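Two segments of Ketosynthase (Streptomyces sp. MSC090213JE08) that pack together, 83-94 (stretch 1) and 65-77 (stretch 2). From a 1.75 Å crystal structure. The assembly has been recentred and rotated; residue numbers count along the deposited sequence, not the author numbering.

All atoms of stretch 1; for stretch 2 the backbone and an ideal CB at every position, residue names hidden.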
# COMPACT_ATOMS: atom_id res chain seq x y z
N LYS B 83 -21.57 0.04 10.70
CA LYS B 83 -20.46 -0.88 10.84
C LYS B 83 -19.15 -0.25 10.34
O LYS B 83 -18.10 -0.91 10.27
CB LYS B 83 -20.74 -2.13 10.01
CG LYS B 83 -22.00 -2.91 10.41
CD LYS B 83 -22.20 -2.88 11.88
CE LYS B 83 -22.91 -4.08 12.46
NZ LYS B 83 -22.62 -4.15 13.91
N MET B 84 -19.21 1.03 9.97
CA MET B 84 -18.07 1.71 9.37
C MET B 84 -16.96 1.86 10.40
O MET B 84 -17.17 2.31 11.53
CB MET B 84 -18.45 3.10 8.86
CG MET B 84 -17.26 3.86 8.31
SD MET B 84 -17.72 5.42 7.60
CE MET B 84 -18.75 4.89 6.23
N ASP B 85 -15.74 1.56 9.96
CA ASP B 85 -14.60 1.74 10.83
C ASP B 85 -14.27 3.23 10.94
O ASP B 85 -14.46 4.04 10.02
CB ASP B 85 -13.39 0.96 10.32
CG ASP B 85 -13.00 1.41 8.93
OD1 ASP B 85 -13.84 1.35 8.02
OD2 ASP B 85 -11.84 1.88 8.78
N ARG B 86 -13.69 3.59 12.07
CA ARG B 86 -13.40 4.94 12.37
C ARG B 86 -12.37 5.48 11.36
O ARG B 86 -12.47 6.61 10.98
CB ARG B 86 -12.94 5.01 13.81
CG ARG B 86 -12.69 6.41 14.33
CD ARG B 86 -12.39 6.27 15.80
NE ARG B 86 -12.17 7.54 16.42
CZ ARG B 86 -13.12 8.33 16.87
NH1 ARG B 86 -14.39 7.95 16.78
NH2 ARG B 86 -12.81 9.51 17.39
N LEU B 87 -11.43 4.64 10.92
CA LEU B 87 -10.38 5.07 10.02
C LEU B 87 -11.03 5.60 8.74
O LEU B 87 -10.82 6.76 8.33
CB LEU B 87 -9.43 3.92 9.72
CG LEU B 87 -8.39 4.23 8.64
CD1 LEU B 87 -7.48 5.36 9.11
CD2 LEU B 87 -7.60 2.99 8.30
N THR B 88 -11.92 4.77 8.19
CA THR B 88 -12.63 5.16 7.00
C THR B 88 -13.41 6.43 7.27
O THR B 88 -13.43 7.34 6.40
CB THR B 88 -13.55 4.06 6.48
OG1 THR B 88 -12.78 2.97 5.97
CG2 THR B 88 -14.46 4.58 5.38
N ALA B 89 -14.09 6.48 8.40
CA ALA B 89 -14.93 7.64 8.71
C ALA B 89 -14.08 8.90 8.74
O ALA B 89 -14.47 9.94 8.20
CB ALA B 89 -15.64 7.44 10.02
N LEU B 90 -12.91 8.81 9.37
CA LEU B 90 -12.08 10.00 9.45
C LEU B 90 -11.65 10.47 8.06
O LEU B 90 -11.59 11.70 7.80
CB LEU B 90 -10.84 9.66 10.25
CG LEU B 90 -11.09 9.47 11.73
CD1 LEU B 90 -9.87 8.79 12.31
CD2 LEU B 90 -11.40 10.77 12.43
N ALA B 91 -11.27 9.52 7.21
CA ALA B 91 -10.85 9.80 5.85
C ALA B 91 -12.01 10.45 5.11
O ALA B 91 -11.80 11.42 4.34
CB ALA B 91 -10.42 8.56 5.13
N LEU B 92 -13.22 9.92 5.33
CA LEU B 92 -14.38 10.44 4.53
C LEU B 92 -14.68 11.87 4.94
O LEU B 92 -14.92 12.70 4.06
CB LEU B 92 -15.62 9.57 4.69
CG LEU B 92 -15.49 8.17 4.10
CD1 LEU B 92 -16.79 7.38 4.25
CD2 LEU B 92 -15.07 8.20 2.66
N VAL B 93 -14.67 12.12 6.24
CA VAL B 93 -14.96 13.45 6.73
C VAL B 93 -13.87 14.38 6.24
O VAL B 93 -14.14 15.45 5.74
CB VAL B 93 -15.11 13.51 8.25
CG1 VAL B 93 -15.27 14.97 8.70
CG2 VAL B 93 -16.30 12.69 8.72
N ALA B 94 -12.63 13.90 6.23
CA ALA B 94 -11.58 14.76 5.75
C ALA B 94 -11.78 15.05 4.26
O ALA B 94 -11.49 16.17 3.79
CB ALA B 94 -10.23 14.15 6.02
N UNK B 65 -5.58 11.55 22.63
CA UNK B 65 -5.84 12.66 21.79
C UNK B 65 -6.78 12.21 20.68
O UNK B 65 -6.36 11.98 19.53
CB UNK B 65 -4.54 13.24 21.24
N UNK B 66 -8.05 12.06 21.04
CA UNK B 66 -9.07 11.69 20.10
C UNK B 66 -9.59 12.96 19.43
O UNK B 66 -9.41 14.10 19.93
CB UNK B 66 -10.20 10.92 20.79
N UNK B 67 -10.27 12.76 18.31
CA UNK B 67 -11.00 13.82 17.66
C UNK B 67 -12.20 14.16 18.54
O UNK B 67 -13.04 13.32 18.72
CB UNK B 67 -11.43 13.42 16.25
N UNK B 68 -12.31 15.38 19.08
CA UNK B 68 -13.43 15.73 19.95
C UNK B 68 -14.71 15.86 19.11
O UNK B 68 -14.66 16.40 17.99
CB UNK B 68 -13.14 17.03 20.71
N UNK B 69 -15.82 15.35 19.64
CA UNK B 69 -17.13 15.55 19.04
C UNK B 69 -17.28 14.76 17.75
O UNK B 69 -17.99 15.18 16.84
CB UNK B 69 -17.37 17.04 18.77
N UNK B 70 -16.58 13.63 17.64
CA UNK B 70 -16.58 12.89 16.39
C UNK B 70 -17.50 11.68 16.50
O UNK B 70 -17.18 10.76 17.20
CB UNK B 70 -15.16 12.46 16.02
N UNK B 71 -18.64 11.72 15.81
CA UNK B 71 -19.54 10.59 15.78
C UNK B 71 -19.81 10.27 14.32
O UNK B 71 -20.19 11.14 13.56
CB UNK B 71 -20.83 10.88 16.55
N UNK B 72 -19.61 9.00 13.96
CA UNK B 72 -19.56 8.63 12.59
C UNK B 72 -20.90 8.95 11.95
O UNK B 72 -20.94 9.57 10.89
CB UNK B 72 -19.20 7.15 12.44
N UNK B 73 -21.98 8.56 12.61
CA UNK B 73 -23.31 8.65 11.97
C UNK B 73 -23.77 10.11 11.93
O UNK B 73 -24.42 10.52 10.98
CB UNK B 73 -24.33 7.79 12.72
N UNK B 74 -23.37 10.89 12.94
CA UNK B 74 -23.65 12.30 13.01
C UNK B 74 -22.96 13.02 11.84
O UNK B 74 -23.55 13.90 11.23
CB UNK B 74 -23.20 12.87 14.36
N UNK B 75 -21.71 12.65 11.57
CA UNK B 75 -20.96 13.24 10.49
C UNK B 75 -21.40 12.73 9.12
O UNK B 75 -21.44 13.53 8.19
CB UNK B 75 -19.47 12.97 10.69
N UNK B 76 -21.68 11.43 8.98
CA UNK B 76 -21.78 10.85 7.66
C UNK B 76 -23.20 10.37 7.36
O UNK B 76 -23.44 9.92 6.27
CB UNK B 76 -20.79 9.69 7.52
N UNK B 77 -24.09 10.51 8.32
CA UNK B 77 -25.45 10.12 8.13
C UNK B 77 -25.65 8.63 8.33
O UNK B 77 -24.77 7.87 8.75
CB UNK B 77 -25.92 10.54 6.73

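Position 65 has nothing of stretch 1 within 5.5 Å of its ideal CB, so this contact sets no preference; it is Cys65. At position 66 the ideal CB lies 4.5 Å from Arg86 NH2 and points sideways. Small or polar side chains would fit, and Thr66 makes only this marginal approach.

At position 67 CA-to-CB points toward stretch 1, with the ideal CB 4.3 Å from Arg86 NH2 and 4.6 Å from Leu90 CD2. A methyl group invites an aliphatic side chain of modest size. Val67 CG2 lies 3.8 Å from Leu90 CD2; Val67 O sits near the plane of the Arg86 guanidinium, 4.0 Å from Arg86 NH2.

Position 68 points away and contacts nothing, so proline, allowed at phi -72°, fits: Pro68. At position 69 phi/psi of 72/29 favours glycine, with asparagine a usual alternative; Gly69 occupies it, within a type II turn running from Val67 to position 70.

Position 70 directs its CB toward stretch 1. The ideal CB is 4.0 Å from Arg86 NH2 but 5.5 Å from Leu90 CD2, and beyond it Ala89, Leu90 and Val93 present an apolar surface. A long apolar or aromatic group could reach that surface. Phe70 does so with chi1 at -170° (t). Leu90 CD2 lies over a ring face, 3.9 Å from the centroid of the Phe70 ring and 14° off the normal, a CH-pi contact. Val93 CG2 meets the ring edge at Phe70 CE1 (3.7 Å), and Ala89 CB is 4.0 Å from Phe70 CZ. Arg86 NH1, also at the ring edge, is 3.6 Å from Phe70 CD2, which lies over a face of the guanidinium.

Position 71 points away, immediately before a helix, where Asp, Asn, Ser or Thr commonly cap. Asp71 does so: Asp71 OD2 accepts from the backbone N of position 74 at 2.8 Å.

Position 72 points toward stretch 1, its ideal CB 4.3 Å from Ala89 CB and 5.3 Å from Met84 O. The short alanine leaves room for a branched or long aliphatic group. Ile72 places CG1 3.6 Å from Ala89 CB and extends CD1 to 3.5 Å from Met84 O, while Ile72 CG2 is 4.1 Å from Met84 SD.

Positions 73 and 74 make no contact, so polar helix-formers are acceptable; they are Gln73 and Glu74.

At position 75 the ideal CB is 3.7 Å from Val93 CG2, so the start of the side chain touches an apolar methyl. Alanine or a longer flexible chain would suit. Gln75 keeps its CB 3.8 Å from Val93 CG2.

Position 76 points toward stretch 1 with its ideal CB 5.3 Å from Met84 SD, space for a larger apolar group. Leu76 fills it: CD1 lies 3.6 Å from Met84 SD, 4.0 Å from Ala89 CB and 4.1 Å from Leu92 CD1, and Leu76 CD2 is 4.0 Å from Val93 CG2.

At position 77, phi/psi of 82/-176 would jam a CB against the preceding carbonyl O; Gly77 ends the helix.

Stretch 2, residues 65-77: CTVPGFDIQEQLG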
# COMPACT_ATOMS: atom_id res chain seq x y z
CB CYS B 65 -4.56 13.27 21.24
SG CYS B 65 -3.40 13.77 22.53
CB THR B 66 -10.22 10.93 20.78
OG1 THR B 66 -10.47 11.63 21.99
CG2 THR B 66 -9.93 9.47 21.07
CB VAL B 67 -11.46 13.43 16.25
CG1 VAL B 67 -12.14 14.58 15.57
CG2 VAL B 67 -10.31 12.96 15.38
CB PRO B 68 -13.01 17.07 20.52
CG PRO B 68 -12.25 17.70 19.37
CD PRO B 68 -11.44 16.53 18.81
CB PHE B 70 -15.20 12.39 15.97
CG PHE B 70 -15.19 11.85 14.57
CD1 PHE B 70 -15.19 12.70 13.48
CD2 PHE B 70 -15.22 10.49 14.33
CE1 PHE B 70 -15.18 12.22 12.19
CE2 PHE B 70 -15.23 10.00 13.03
CZ PHE B 70 -15.22 10.86 11.96
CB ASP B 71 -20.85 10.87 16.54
CG ASP B 71 -21.87 9.76 16.39
OD1 ASP B 71 -21.80 8.80 17.17
OD2 ASP B 71 -22.64 9.79 15.41
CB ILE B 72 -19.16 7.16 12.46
CG1 ILE B 72 -17.70 6.99 12.90
CG2 ILE B 72 -19.44 6.63 11.07
CD1 ILE B 72 -17.26 5.54 12.97
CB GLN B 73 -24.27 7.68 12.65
CG GLN B 73 -23.97 6.23 12.27
CD GLN B 73 -25.17 5.32 12.43
OE1 GLN B 73 -25.77 5.28 13.50
NE2 GLN B 73 -25.50 4.56 11.37
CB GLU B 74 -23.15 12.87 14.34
CG GLU B 74 -23.50 14.33 14.53
CD GLU B 74 -23.12 14.89 15.89
OE1 GLU B 74 -23.46 16.05 16.16
OE2 GLU B 74 -22.47 14.16 16.67
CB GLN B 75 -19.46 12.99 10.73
CG GLN B 75 -18.96 13.76 11.94
CD GLN B 75 -19.04 15.25 11.71
OE1 GLN B 75 -18.69 15.75 10.65
NE2 GLN B 75 -19.54 15.98 12.70
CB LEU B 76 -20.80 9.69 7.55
CG LEU B 76 -19.35 10.15 7.56
CD1 LEU B 76 -18.44 8.93 7.61
CD2 LEU B 76 -19.08 10.98 6.33
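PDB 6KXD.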